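Local coordinates for protein acyl-CoA dehydrogenase (Bacillus anthracis, PDB 3OWA) that probably oxidises acyl-CoA thioesters to their 2,3-enoyl-CoA products, using a bound flavin-adenine dinucleotide as the electron acceptor, at residues K526-F540 with T571-I585. Sequence-based numbering, arbitrary orientation.
Sequences KQKVLYTEVFCQEAF and TRHTPLNVIPKKREI
The Tyr531 ring receives Ile585 CG2 at its edge, 3.5 Å from CE1, while Gln527 O lies off-centre over one face. At the far end the rings of Phe540 and His573 meet obliquely, planes at 88°; Thr571 CA lies in plane at the Phe540 edge, and His573 ND1 donates in its ring plane to Thr571 O, fixing the ring's turn. Gln537, CG anti to the backbone N (chi1 178°), extends its amide to Leu576 in the extended linker entering helix 578-592: OE1 takes Leu576 N (2.8 Å) on a lone pair in the carbonyl plane, NE2 gives to Leu576 O (2.8 Å). Gln527 NE2 donates almost straight to Ile585 O. Between these amides Val534 fits as a knob among Val578, Lys581, Lys582 and Ile585, and Ile585 among Gln527, Leu530, Tyr531 and Val534. Two salt bridges join in: Lys582 stretches straight past Val534 to the syn lone pair of Glu538 OE1 (NZ 2.6 Å); Lys581 NZ meets Glu533 OE1 from above the carboxylate plane (3.0 Å). Segments 526-540 and 578-585 pack roughly antiparallel (axes 9.7 Å apart, 141°) in the C-terminal helical region; helix 305-336 supplies Asn313 to Lys582, and helix 458-482 packs on Phe540 and His573.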
ATOM      1  N   LYS A 526      30.887  -1.736  -1.489  1.00 54.26           N
ATOM      2  CA  LYS A 526      30.269  -1.232  -2.696  1.00 52.79           C
ATOM      3  C   LYS A 526      28.726  -1.206  -2.621  1.00 49.64           C
ATOM      4  O   LYS A 526      28.088  -0.213  -3.000  1.00 48.83           O
ATOM      5  CB  LYS A 526      30.733  -2.085  -3.886  1.00 53.66           C
ATOM      6  CG  LYS A 526      30.170  -1.621  -5.243  1.00 56.57           C
ATOM      7  CD  LYS A 526      30.956  -2.198  -6.411  1.00 65.14           C
ATOM      8  CE  LYS A 526      31.202  -1.134  -7.495  1.00 68.61           C
ATOM      9  NZ  LYS A 526      32.131  -1.630  -8.572  1.00 73.48           N
ATOM     10  N   GLN A 527      28.150  -2.300  -2.138  1.00 47.74           N
ATOM     11  CA  GLN A 527      26.687  -2.414  -1.979  1.00 45.64           C
ATOM     12  C   GLN A 527      26.150  -1.347  -1.012  1.00 44.05           C
ATOM     13  O   GLN A 527      25.169  -0.684  -1.304  1.00 43.80           O
ATOM     14  CB  GLN A 527      26.324  -3.834  -1.546  1.00 45.27           C
ATOM     15  CG  GLN A 527      24.837  -4.206  -1.603  1.00 44.94           C
ATOM     16  CD  GLN A 527      24.323  -4.482  -3.020  1.00 46.41           C
ATOM     17  OE1 GLN A 527      24.992  -4.173  -4.026  1.00 43.99           O
ATOM     18  NE2 GLN A 527      23.113  -5.062  -3.103  1.00 44.24           N
ATOM     19  N   LYS A 528      26.797  -1.144   0.127  1.00 43.84           N
ATOM     20  CA  LYS A 528      26.355  -0.073   1.017  1.00 43.31           C
ATOM     21  C   LYS A 528      26.410   1.307   0.369  1.00 42.87           C
ATOM     22  O   LYS A 528      25.521   2.123   0.588  1.00 41.77           O
ATOM     23  CB  LYS A 528      27.167  -0.044   2.301  1.00 44.33           C
ATOM     24  CG  LYS A 528      26.987  -1.256   3.168  1.00 44.86           C
ATOM     25  CD  LYS A 528      27.884  -1.173   4.375  1.00 47.20           C
ATOM     26  CE  LYS A 528      27.924  -2.524   5.012  1.00 49.86           C
ATOM     27  NZ  LYS A 528      29.135  -2.717   5.782  1.00 57.54           N
ATOM     28  N   VAL A 529      27.477   1.577  -0.393  1.00 43.54           N
ATOM     29  CA  VAL A 529      27.631   2.882  -1.032  1.00 43.40           C
ATOM     30  C   VAL A 529      26.465   3.116  -1.987  1.00 42.24           C
ATOM     31  O   VAL A 529      25.876   4.196  -1.995  1.00 41.67           O
ATOM     32  CB  VAL A 529      28.982   3.023  -1.776  1.00 45.38           C
ATOM     33  CG1 VAL A 529      28.966   4.201  -2.778  1.00 45.71           C
ATOM     34  CG2 VAL A 529      30.122   3.182  -0.790  1.00 45.48           C
ATOM     35  N   LEU A 530      26.157   2.091  -2.777  1.00 41.49           N
ATOM     36  CA  LEU A 530      25.056   2.106  -3.726  1.00 41.58           C
ATOM     37  C   LEU A 530      23.690   2.346  -3.067  1.00 40.11           C
ATOM     38  O   LEU A 530      22.960   3.222  -3.507  1.00 39.38           O
ATOM     39  CB  LEU A 530      25.058   0.807  -4.548  1.00 42.17           C
ATOM     40  CG  LEU A 530      26.183   0.702  -5.614  1.00 43.73           C
ATOM     41  CD1 LEU A 530      26.150  -0.667  -6.251  1.00 43.93           C
ATOM     42  CD2 LEU A 530      26.113   1.806  -6.673  1.00 44.28           C
ATOM     43  N   TYR A 531      23.384   1.598  -2.007  1.00 39.73           N
ATOM     44  CA  TYR A 531      22.124   1.782  -1.268  1.00 39.95           C
ATOM     45  C   TYR A 531      22.050   3.225  -0.822  1.00 40.67           C
ATOM     46  O   TYR A 531      21.022   3.862  -0.954  1.00 40.51           O
ATOM     47  CB  TYR A 531      22.061   0.919   0.005  1.00 38.93           C
ATOM     48  CG  TYR A 531      21.925  -0.580  -0.157  1.00 37.51           C
ATOM     49  CD1 TYR A 531      21.179  -1.128  -1.203  1.00 34.88           C
ATOM     50  CD2 TYR A 531      22.512  -1.445   0.766  1.00 36.31           C
ATOM     51  CE1 TYR A 531      21.023  -2.495  -1.323  1.00 36.05           C
ATOM     52  CE2 TYR A 531      22.362  -2.840   0.652  1.00 37.56           C
ATOM     53  CZ  TYR A 531      21.637  -3.349  -0.419  1.00 36.34           C
ATOM     54  OH  TYR A 531      21.482  -4.704  -0.582  1.00 37.93           O
ATOM     55  N   THR A 532      23.172   3.719  -0.289  1.00 42.49           N
ATOM     56  CA  THR A 532      23.265   5.065   0.275  1.00 43.54           C
ATOM     57  C   THR A 532      23.043   6.177  -0.745  1.00 43.91           C
ATOM     58  O   THR A 532      22.264   7.104  -0.473  1.00 43.68           O
ATOM     59  CB  THR A 532      24.606   5.246   1.028  1.00 44.67           C
ATOM     60  OG1 THR A 532      24.660   4.266   2.063  1.00 46.62           O
ATOM     61  CG2 THR A 532      24.703   6.626   1.672  1.00 44.15           C
ATOM     62  N   GLU A 533      23.704   6.082  -1.907  1.00 43.92           N
ATOM     63  CA  GLU A 533      23.533   7.070  -2.984  1.00 45.05           C
ATOM     64  C   GLU A 533      22.092   7.160  -3.465  1.00 43.88           C
ATOM     65  O   GLU A 533      21.519   8.249  -3.611  1.00 43.73           O
ATOM     66  CB  GLU A 533      24.436   6.708  -4.165  1.00 46.04           C
ATOM     67  CG  GLU A 533      25.899   7.033  -3.891  1.00 49.94           C
ATOM     68  CD  GLU A 533      26.853   6.423  -4.899  1.00 56.37           C
ATOM     69  OE1 GLU A 533      26.477   5.450  -5.603  1.00 57.45           O
ATOM     70  OE2 GLU A 533      27.992   6.930  -4.988  1.00 58.40           O
ATOM     71  N   VAL A 534      21.514   5.986  -3.685  1.00 42.61           N
ATOM     72  CA  VAL A 534      20.195   5.852  -4.253  1.00 43.42           C
ATOM     73  C   VAL A 534      19.138   6.299  -3.221  1.00 42.33           C
ATOM     74  O   VAL A 534      18.247   7.078  -3.555  1.00 42.92           O
ATOM     75  CB  VAL A 534      19.998   4.367  -4.707  1.00 43.82           C
ATOM     76  CG1 VAL A 534      18.567   3.957  -4.668  1.00 44.10           C
ATOM     77  CG2 VAL A 534      20.640   4.154  -6.111  1.00 42.56           C
ATOM     78  N   PHE A 535      19.260   5.838  -1.979  1.00 40.60           N
ATOM     79  CA  PHE A 535      18.265   6.199  -0.961  1.00 39.95           C
ATOM     80  C   PHE A 535      18.323   7.714  -0.674  1.00 40.36           C
ATOM     81  O   PHE A 535      17.285   8.382  -0.583  1.00 38.69           O
ATOM     82  CB  PHE A 535      18.441   5.407   0.354  1.00 37.48           C
ATOM     83  CG  PHE A 535      17.524   5.873   1.453  1.00 36.10           C
ATOM     84  CD1 PHE A 535      16.212   5.447   1.491  1.00 36.14           C
ATOM     85  CD2 PHE A 535      17.952   6.800   2.406  1.00 36.73           C
ATOM     86  CE1 PHE A 535      15.334   5.902   2.476  1.00 35.68           C
ATOM     87  CE2 PHE A 535      17.106   7.271   3.395  1.00 35.90           C
ATOM     88  CZ  PHE A 535      15.785   6.799   3.449  1.00 36.14           C
ATOM     89  N   CYS A 536      19.537   8.226  -0.517  1.00 41.38           N
ATOM     90  CA  CYS A 536      19.722   9.649  -0.212  1.00 43.78           C
ATOM     91  C   CYS A 536      19.132  10.574  -1.261  1.00 43.63           C
ATOM     92  O   CYS A 536      18.422  11.526  -0.928  1.00 44.73           O
ATOM     93  CB  CYS A 536      21.186   9.973   0.031  1.00 44.09           C
ATOM     94  SG  CYS A 536      21.645   9.533   1.703  1.00 48.71           S
ATOM     95  N   GLN A 537      19.395  10.267  -2.525  1.00 43.54           N
ATOM     96  CA  GLN A 537      18.859  11.060  -3.604  1.00 43.37           C
ATOM     97  C   GLN A 537      17.335  11.148  -3.520  1.00 42.59           C
ATOM     98  O   GLN A 537      16.757  12.250  -3.576  1.00 41.39           O
ATOM     99  CB  GLN A 537      19.291  10.500  -4.958  1.00 42.88           C
ATOM    100  CG  GLN A 537      18.701  11.274  -6.095  1.00 44.10           C
ATOM    101  CD  GLN A 537      19.627  11.364  -7.298  1.00 46.56           C
ATOM    102  OE1 GLN A 537      20.742  11.884  -7.207  1.00 45.91           O
ATOM    103  NE2 GLN A 537      19.161  10.855  -8.432  1.00 46.20           N
ATOM    104  N   GLU A 538      16.684   9.990  -3.393  1.00 42.02           N
ATOM    105  CA  GLU A 538      15.217   9.978  -3.341  1.00 42.17           C
ATOM    106  C   GLU A 538      14.606  10.542  -2.060  1.00 40.01           C
ATOM    107  O   GLU A 538      13.607  11.250  -2.124  1.00 40.15           O
ATOM    108  CB  GLU A 538      14.660   8.585  -3.658  1.00 42.74           C
ATOM    109  CG  GLU A 538      14.673   8.283  -5.188  1.00 50.21           C
ATOM    110  CD  GLU A 538      14.827   6.786  -5.533  1.00 58.38           C
ATOM    111  OE1 GLU A 538      14.917   6.429  -6.738  1.00 61.20           O
ATOM    112  OE2 GLU A 538      14.888   5.959  -4.597  1.00 63.36           O
ATOM    113  N   ALA A 539      15.205  10.239  -0.910  1.00 38.94           N
ATOM    114  CA  ALA A 539      14.737  10.780   0.377  1.00 38.56           C
ATOM    115  C   ALA A 539      14.924  12.306   0.439  1.00 38.95           C
ATOM    116  O   ALA A 539      14.093  13.016   1.005  1.00 37.97           O
ATOM    117  CB  ALA A 539      15.475  10.135   1.526  1.00 39.10           C
ATOM    118  N   PHE A 540      16.027  12.790  -0.125  1.00 39.44           N
ATOM    119  CA  PHE A 540      16.279  14.239  -0.179  1.00 40.52           C
ATOM    120  C   PHE A 540      15.288  14.971  -1.082  1.00 40.36           C
ATOM    121  O   PHE A 540      14.817  16.053  -0.734  1.00 39.64           O
ATOM    122  CB  PHE A 540      17.699  14.527  -0.644  1.00 41.32           C
ATOM    123  CG  PHE A 540      18.104  15.962  -0.455  1.00 44.04           C
ATOM    124  CD1 PHE A 540      18.461  16.432   0.813  1.00 45.12           C
ATOM    125  CD2 PHE A 540      18.112  16.842  -1.532  1.00 43.58           C
ATOM    126  CE1 PHE A 540      18.857  17.771   1.000  1.00 45.95           C
ATOM    127  CE2 PHE A 540      18.497  18.193  -1.356  1.00 46.00           C
ATOM    128  CZ  PHE A 540      18.871  18.651  -0.097  1.00 48.05           C
ATOM    129  N   THR A 571      19.188  23.247  -1.668  1.00 57.30           N
ATOM    130  CA  THR A 571      18.774  22.024  -2.311  1.00 57.21           C
ATOM    131  C   THR A 571      19.501  21.714  -3.627  1.00 57.52           C
ATOM    132  O   THR A 571      19.447  20.587  -4.135  1.00 57.26           O
ATOM    133  CB  THR A 571      17.247  22.050  -2.429  1.00 56.52           C
ATOM    134  OG1 THR A 571      16.734  20.769  -2.092  1.00 57.36           O
ATOM    135  CG2 THR A 571      16.788  22.535  -3.779  1.00 55.29           C
ATOM    136  N   ARG A 572      20.205  22.716  -4.145  1.00 58.52           N
ATOM    137  CA  ARG A 572      20.986  22.597  -5.377  1.00 59.27           C
ATOM    138  C   ARG A 572      22.137  21.587  -5.266  1.00 58.24           C
ATOM    139  O   ARG A 572      22.927  21.636  -4.319  1.00 58.45           O
ATOM    140  CB  ARG A 572      21.566  23.970  -5.747  1.00 61.17           C
ATOM    141  CG  ARG A 572      20.530  24.989  -6.222  1.00 64.95           C
ATOM    142  CD  ARG A 572      21.117  25.991  -7.219  1.00 71.65           C
ATOM    143  NE  ARG A 572      22.490  26.376  -6.888  1.00 76.17           N
ATOM    144  CZ  ARG A 572      23.578  25.913  -7.507  1.00 79.54           C
ATOM    145  NH1 ARG A 572      23.475  25.043  -8.508  1.00 80.61           N
ATOM    146  NH2 ARG A 572      24.782  26.323  -7.128  1.00 81.62           N
ATOM    147  N   HIS A 573      22.227  20.683  -6.236  1.00 56.51           N
ATOM    148  CA  HIS A 573      23.347  19.747  -6.334  1.00 56.57           C
ATOM    149  C   HIS A 573      23.319  19.059  -7.676  1.00 56.10           C
ATOM    150  O   HIS A 573      22.354  19.202  -8.416  1.00 55.65           O
ATOM    151  CB  HIS A 573      23.305  18.693  -5.220  1.00 56.05           C
ATOM    152  CG  HIS A 573      22.188  17.704  -5.357  1.00 54.62           C
ATOM    153  ND1 HIS A 573      20.878  18.013  -5.058  1.00 55.43           N
ATOM    154  CD2 HIS A 573      22.191  16.402  -5.733  1.00 55.02           C
ATOM    155  CE1 HIS A 573      20.122  16.944  -5.244  1.00 54.59           C
ATOM    156  NE2 HIS A 573      20.896  15.950  -5.645  1.00 54.90           N
ATOM    157  N   THR A 574      24.360  18.297  -7.990  1.00 56.46           N
ATOM    158  CA  THR A 574      24.366  17.545  -9.236  1.00 56.85           C
ATOM    159  C   THR A 574      23.736  16.189  -8.998  1.00 55.46           C
ATOM    160  O   THR A 574      24.348  15.332  -8.390  1.00 55.07           O
ATOM    161  CB  THR A 574      25.778  17.333  -9.803  1.00 58.03           C
ATOM    162  OG1 THR A 574      26.353  18.603 -10.124  1.00 61.40           O
ATOM    163  CG2 THR A 574      25.716  16.473 -11.082  1.00 58.05           C
ATOM    164  N   PRO A 575      22.519  15.985  -9.514  1.00 54.69           N
ATOM    165  CA  PRO A 575      21.823  14.734  -9.287  1.00 53.75           C
ATOM    166  C   PRO A 575      22.567  13.558  -9.930  1.00 53.35           C
ATOM    167  O   PRO A 575      23.307  13.749 -10.887  1.00 53.76           O
ATOM    168  CB  PRO A 575      20.463  14.973  -9.951  1.00 53.32           C
ATOM    169  CG  PRO A 575      20.757  15.944 -11.036  1.00 54.95           C
ATOM    170  CD  PRO A 575      21.790  16.862 -10.441  1.00 55.00           C
ATOM    171  N   LEU A 576      22.398  12.369  -9.356  1.00 51.87           N
ATOM    172  CA  LEU A 576      22.973  11.133  -9.879  1.00 50.74           C
ATOM    173  C   LEU A 576      22.009  10.445 -10.806  1.00 49.44           C
ATOM    174  O   LEU A 576      20.802  10.688 -10.746  1.00 48.39           O
ATOM    175  CB  LEU A 576      23.265  10.169  -8.742  1.00 51.44           C
ATOM    176  CG  LEU A 576      24.125  10.660  -7.581  1.00 53.11           C
ATOM    177  CD1 LEU A 576      24.038   9.632  -6.449  1.00 53.61           C
ATOM    178  CD2 LEU A 576      25.579  10.899  -8.039  1.00 54.85           C
ATOM    179  N   ASN A 577      22.553   9.584 -11.658  1.00 48.86           N
ATOM    180  CA  ASN A 577      21.770   8.652 -12.466  1.00 48.01           C
ATOM    181  C   ASN A 577      21.607   7.332 -11.696  1.00 46.96           C
ATOM    182  O   ASN A 577      22.540   6.536 -11.601  1.00 46.04           O
ATOM    183  CB  ASN A 577      22.467   8.422 -13.824  1.00 48.89           C
ATOM    184  CG  ASN A 577      21.732   7.436 -14.707  1.00 49.31           C
ATOM    185  OD1 ASN A 577      20.567   7.086 -14.458  1.00 47.08           O
ATOM    186  ND2 ASN A 577      22.417   6.970 -15.756  1.00 49.05           N
ATOM    187  N   VAL A 578      20.412   7.111 -11.142  1.00 45.10           N
ATOM    188  CA  VAL A 578      20.242   5.988 -10.213  1.00 44.15           C
ATOM    189  C   VAL A 578      19.878   4.688 -10.942  1.00 43.83           C
ATOM    190  O   VAL A 578      19.953   3.589 -10.358  1.00 43.49           O
ATOM    191  CB  VAL A 578      19.202   6.294  -9.097  1.00 43.31           C
ATOM    192  CG1 VAL A 578      19.693   7.436  -8.206  1.00 42.23           C
ATOM    193  CG2 VAL A 578      17.833   6.583  -9.687  1.00 40.90           C
ATOM    194  N   ILE A 579      19.512   4.816 -12.218  1.00 42.89           N
ATOM    195  CA  ILE A 579      18.989   3.685 -12.955  1.00 42.44           C
ATOM    196  C   ILE A 579      20.041   2.568 -13.059  1.00 43.73           C
ATOM    197  O   ILE A 579      19.750   1.430 -12.647  1.00 43.57           O
ATOM    198  CB  ILE A 579      18.263   4.089 -14.281  1.00 42.55           C
ATOM    199  CG1 ILE A 579      16.930   4.786 -13.952  1.00 42.49           C
ATOM    200  CG2 ILE A 579      17.996   2.878 -15.142  1.00 40.80           C
ATOM    201  CD1 ILE A 579      16.239   5.452 -15.155  1.00 44.48           C
ATOM    202  N   PRO A 580      21.280   2.887 -13.520  1.00 44.00           N
ATOM    203  CA  PRO A 580      22.313   1.839 -13.521  1.00 44.24           C
ATOM    204  C   PRO A 580      22.744   1.385 -12.110  1.00 43.89           C
ATOM    205  O   PRO A 580      23.181   0.238 -11.928  1.00 44.22           O
ATOM    206  CB  PRO A 580      23.512   2.494 -14.260  1.00 44.82           C
ATOM    207  CG  PRO A 580      22.936   3.638 -15.009  1.00 45.64           C
ATOM    208  CD  PRO A 580      21.739   4.114 -14.205  1.00 44.19           C
ATOM    209  N   LYS A 581      22.668   2.284 -11.131  1.00 42.67           N
ATOM    210  CA  LYS A 581      22.975   1.922  -9.765  1.00 42.16           C
ATOM    211  C   LYS A 581      21.983   0.898  -9.203  1.00 41.08           C
ATOM    212  O   LYS A 581      22.374  -0.021  -8.473  1.00 40.41           O
ATOM    213  CB  LYS A 581      23.045   3.174  -8.886  1.00 42.72           C
ATOM    214  CG  LYS A 581      24.174   4.127  -9.308  1.00 43.40           C
ATOM    215  CD  LYS A 581      24.345   5.303  -8.374  1.00 46.71           C
ATOM    216  CE  LYS A 581      25.616   6.117  -8.708  1.00 49.81           C
ATOM    217  NZ  LYS A 581      26.867   5.281  -8.595  1.00 51.83           N
ATOM    218  N   LYS A 582      20.703   1.051  -9.550  1.00 40.82           N
ATOM    219  CA  LYS A 582      19.680   0.124  -9.051  1.00 39.85           C
ATOM    220  C   LYS A 582      19.883  -1.225  -9.718  1.00 40.46           C
ATOM    221  O   LYS A 582      19.685  -2.253  -9.100  1.00 40.16           O
ATOM    222  CB  LYS A 582      18.262   0.669  -9.269  1.00 38.64           C
ATOM    223  CG  LYS A 582      17.921   1.800  -8.321  1.00 37.70           C
ATOM    224  CD  LYS A 582      16.542   2.386  -8.592  1.00 38.50           C
ATOM    225  CE  LYS A 582      16.293   3.577  -7.669  1.00 39.04           C
ATOM    226  NZ  LYS A 582      14.879   4.043  -7.662  1.00 39.21           N
ATOM    227  N   ARG A 583      20.325  -1.222 -10.975  1.00 41.57           N
ATOM    228  CA  ARG A 583      20.609  -2.483 -11.667  1.00 42.71           C
ATOM    229  C   ARG A 583      21.794  -3.161 -11.028  1.00 43.43           C
ATOM    230  O   ARG A 583      21.840  -4.382 -10.925  1.00 43.96           O
ATOM    231  CB  ARG A 583      20.890  -2.268 -13.161  1.00 43.72           C
ATOM    232  CG  ARG A 583      19.669  -1.740 -13.922  1.00 45.55           C
ATOM    233  CD  ARG A 583      20.012  -1.551 -15.394  1.00 49.03           C
ATOM    234  NE  ARG A 583      18.834  -1.213 -16.205  1.00 47.67           N
ATOM    235  CZ  ARG A 583      18.841  -1.291 -17.539  1.00 51.05           C
ATOM    236  NH1 ARG A 583      19.943  -1.723 -18.165  1.00 50.80           N
ATOM    237  NH2 ARG A 583      17.755  -0.978 -18.242  1.00 49.19           N
ATOM    238  N   GLU A 584      22.767  -2.370 -10.609  1.00 44.10           N
ATOM    239  CA  GLU A 584      23.924  -2.922  -9.909  1.00 45.12           C
ATOM    240  C   GLU A 584      23.530  -3.481  -8.526  1.00 43.67           C
ATOM    241  O   GLU A 584      23.929  -4.591  -8.161  1.00 43.13           O
ATOM    242  CB  GLU A 584      25.002  -1.859  -9.770  1.00 46.52           C
ATOM    243  CG  GLU A 584      26.359  -2.434  -9.436  1.00 52.61           C
ATOM    244  CD  GLU A 584      27.513  -1.424  -9.574  1.00 58.22           C
ATOM    245  OE1 GLU A 584      27.314  -0.330 -10.165  1.00 60.71           O
ATOM    246  OE2 GLU A 584      28.608  -1.732  -9.061  1.00 61.06           O
ATOM    247  N   ILE A 585      22.734  -2.723  -7.769  1.00 41.87           N
ATOM    248  CA  ILE A 585      22.222  -3.231  -6.479  1.00 40.58           C
ATOM    249  C   ILE A 585      21.541  -4.593  -6.697  1.00 40.36           C
ATOM    250  O   ILE A 585      21.823  -5.569  -5.998  1.00 40.44           O
ATOM    251  CB  ILE A 585      21.210  -2.234  -5.828  1.00 40.10           C
ATOM    252  CG1 ILE A 585      21.947  -0.998  -5.290  1.00 39.35           C
ATOM    253  CG2 ILE A 585      20.383  -2.934  -4.721  1.00 37.15           C
ATOM    254  CD1 ILE A 585      21.078   0.280  -5.120  1.00 37.98           C
TER